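Local coordinates for GH26C (Muricauda sp. MAR_2010_75, PDB 6Q78), which probably hydrolyses internal beta-1,4-mannosidic linkages in mannans as an endo-beta-mannanase, at residues S100-K103 / D109-L112. Numbering follows the deposited sequence.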
ATOM      1  N   SER A 100       1.890 -12.245 -14.687  1.00  8.61           N
ATOM      2  CA  SER A 100       1.971 -10.828 -14.351  1.00  8.35           C
ATOM      3  C   SER A 100       2.874 -10.114 -15.352  1.00  8.78           C
ATOM      4  O   SER A 100       3.825 -10.700 -15.896  1.00  9.17           O
ATOM      5  CB  SER A 100       2.561 -10.670 -12.934  1.00  9.16           C
ATOM      6  OG  SER A 100       3.946 -11.032 -12.862  1.00  8.35           O
ATOM      7  N   ASP A 101       2.580  -8.830 -15.616  1.00  9.62           N
ATOM      8  CA  ASP A 101       3.446  -8.095 -16.531  1.00  9.26           C
ATOM      9  C   ASP A 101       4.885  -8.074 -16.037  1.00 10.59           C
ATOM     10  O   ASP A 101       5.811  -8.160 -16.842  1.00  9.73           O
ATOM     11  CB  ASP A 101       2.941  -6.668 -16.760  1.00  9.31           C
ATOM     12  CG  ASP A 101       1.704  -6.608 -17.628  1.00 10.84           C
ATOM     13  OD1 ASP A 101       1.351  -7.627 -18.261  1.00 12.01           O
ATOM     14  OD2 ASP A 101       1.088  -5.517 -17.726  1.00  9.65           O
ATOM     15  N   ILE A 102       5.111  -7.963 -14.723  1.00  9.80           N
ATOM     16  CA  ILE A 102       6.491  -7.953 -14.251  1.00  8.82           C
ATOM     17  C   ILE A 102       7.184  -9.271 -14.569  1.00  9.11           C
ATOM     18  O   ILE A 102       8.373  -9.276 -14.898  1.00  9.48           O
ATOM     19  CB  ILE A 102       6.564  -7.538 -12.769  1.00  8.54           C
ATOM     20  CG1 ILE A 102       6.418  -6.014 -12.693  1.00  8.38           C
ATOM     21  CG2 ILE A 102       7.887  -7.941 -12.102  1.00  8.93           C
ATOM     22  CD1 ILE A 102       6.278  -5.486 -11.259  1.00 11.21           C
ATOM     23  N   LYS A 103       6.455 -10.392 -14.525  1.00  9.03           N
ATOM     24  CA  LYS A 103       7.064 -11.671 -14.925  1.00  9.42           C
ATOM     25  C   LYS A 103       7.241 -11.774 -16.441  1.00 10.07           C
ATOM     26  O   LYS A 103       8.251 -12.314 -16.911  1.00 10.54           O
ATOM     27  CB  LYS A 103       6.228 -12.841 -14.404  1.00  9.22           C
ATOM     28  CG  LYS A 103       6.806 -14.216 -14.771  1.00 11.71           C
ATOM     29  CD  LYS A 103       6.040 -15.300 -14.036  1.00 11.63           C
ATOM     30  CE  LYS A 103       6.260 -16.636 -14.685  1.00 20.27           C
ATOM     31  NZ  LYS A 103       7.636 -17.086 -14.491  1.00 29.06           N
ATOM     32  N   ASP A 109       7.963 -13.014 -10.927  1.00  8.58           N
ATOM     33  CA  ASP A 109       6.829 -12.262 -10.386  1.00  8.11           C
ATOM     34  C   ASP A 109       7.333 -11.117  -9.499  1.00  7.90           C
ATOM     35  O   ASP A 109       8.482 -11.101  -9.064  1.00  9.32           O
ATOM     36  CB  ASP A 109       5.949 -13.179  -9.537  1.00  9.46           C
ATOM     37  CG  ASP A 109       4.907 -13.927 -10.338  1.00 10.78           C
ATOM     38  OD1 ASP A 109       4.362 -13.347 -11.304  1.00 10.86           O
ATOM     39  OD2 ASP A 109       4.584 -15.099  -9.990  1.00 11.59           O
ATOM     40  N   PRO A 110       6.496 -10.113  -9.254  1.00  7.59           N
ATOM     41  CA  PRO A 110       6.836  -9.083  -8.268  1.00  7.44           C
ATOM     42  C   PRO A 110       7.010  -9.710  -6.882  1.00  7.34           C
ATOM     43  O   PRO A 110       6.536 -10.827  -6.626  1.00  8.39           O
ATOM     44  CB  PRO A 110       5.631  -8.122  -8.327  1.00  8.67           C
ATOM     45  CG  PRO A 110       4.492  -9.025  -8.787  1.00  9.91           C
ATOM     46  CD  PRO A 110       5.108 -10.002  -9.749  1.00  8.70           C
ATOM     47  N   GLY A 111       7.666  -8.956  -5.964  1.00  7.37           N
ATOM     48  CA  GLY A 111       7.750  -9.468  -4.596  1.00  8.34           C
ATOM     49  C   GLY A 111       6.593  -9.091  -3.706  1.00  7.38           C
ATOM     50  O   GLY A 111       6.509  -9.528  -2.555  1.00  8.07           O
ATOM     51  N   LEU A 112       5.684  -8.271  -4.224  1.00  6.84           N
ATOM     52  CA  LEU A 112       4.570  -7.732  -3.453  1.00  6.61           C
ATOM     53  C   LEU A 112       3.379  -7.527  -4.380  1.00  8.02           C
ATOM     54  O   LEU A 112       3.541  -7.138  -5.543  1.00  6.99           O
ATOM     55  CB  LEU A 112       4.989  -6.422  -2.759  1.00  7.25           C
ATOM     56  CG  LEU A 112       3.950  -5.569  -2.044  1.00  8.91           C
ATOM     57  CD1 LEU A 112       4.679  -4.802  -0.945  1.00 10.58           C
ATOM     58  CD2 LEU A 112       3.308  -4.632  -2.978  1.00  9.07           C
TER
HETATM   59  O   HOH W   1       2.555 -14.503 -12.970  1.00 13.91           O
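Lys103, in the first turn of helix 101-106, and Asp109, in the loop that leaves this helix for strand 112-116, bring their backbones closest, with CA atoms 4.6 Å apart. Ser100, the N-cap of the helix, shows how one hydroxyl can serve two segments at once. With chi1 at 69° the hydroxyl is turned back over its own main chain, where Ser100 OG accepts from Lys103 N at 3.1 Å while donating to Asp109 OD1 at 2.8 Å. The donor meets that carboxylate oxygen nearly along its C-O axis. A water, accepting from Ser100 N and donating to Asp109 OD1 at 2.7 Å, adds a second link, so cap residue and carboxylate are tied through both hydroxyl and backbone. The aliphatic part of Lys103 crosses the Asp109 side chain at a slant, Lys103 CD lying 3.8 Å from Asp109 OD1, whereas Lys103 NZ stays 5.8 Å from Asp109 OD2, too far for a salt bridge. Next to this polar group Pro110 packs against Ile102: Ile102 CG2 sits 3.8 Å from Pro110 N and Ile102 CD1 4.0 Å from Pro110 CB. Ile102 also touches Gln85 of strand 81-86, and Gly111 bonds through its backbone to Val83 and Val153. The N-terminus of the short helix is thus joined to the loop leading into strand 112-116 by a serine N-cap whose hydroxyl also donates to an aspartate, within a beta-to-beta connection of the (beta/alpha)8 TIM barrel.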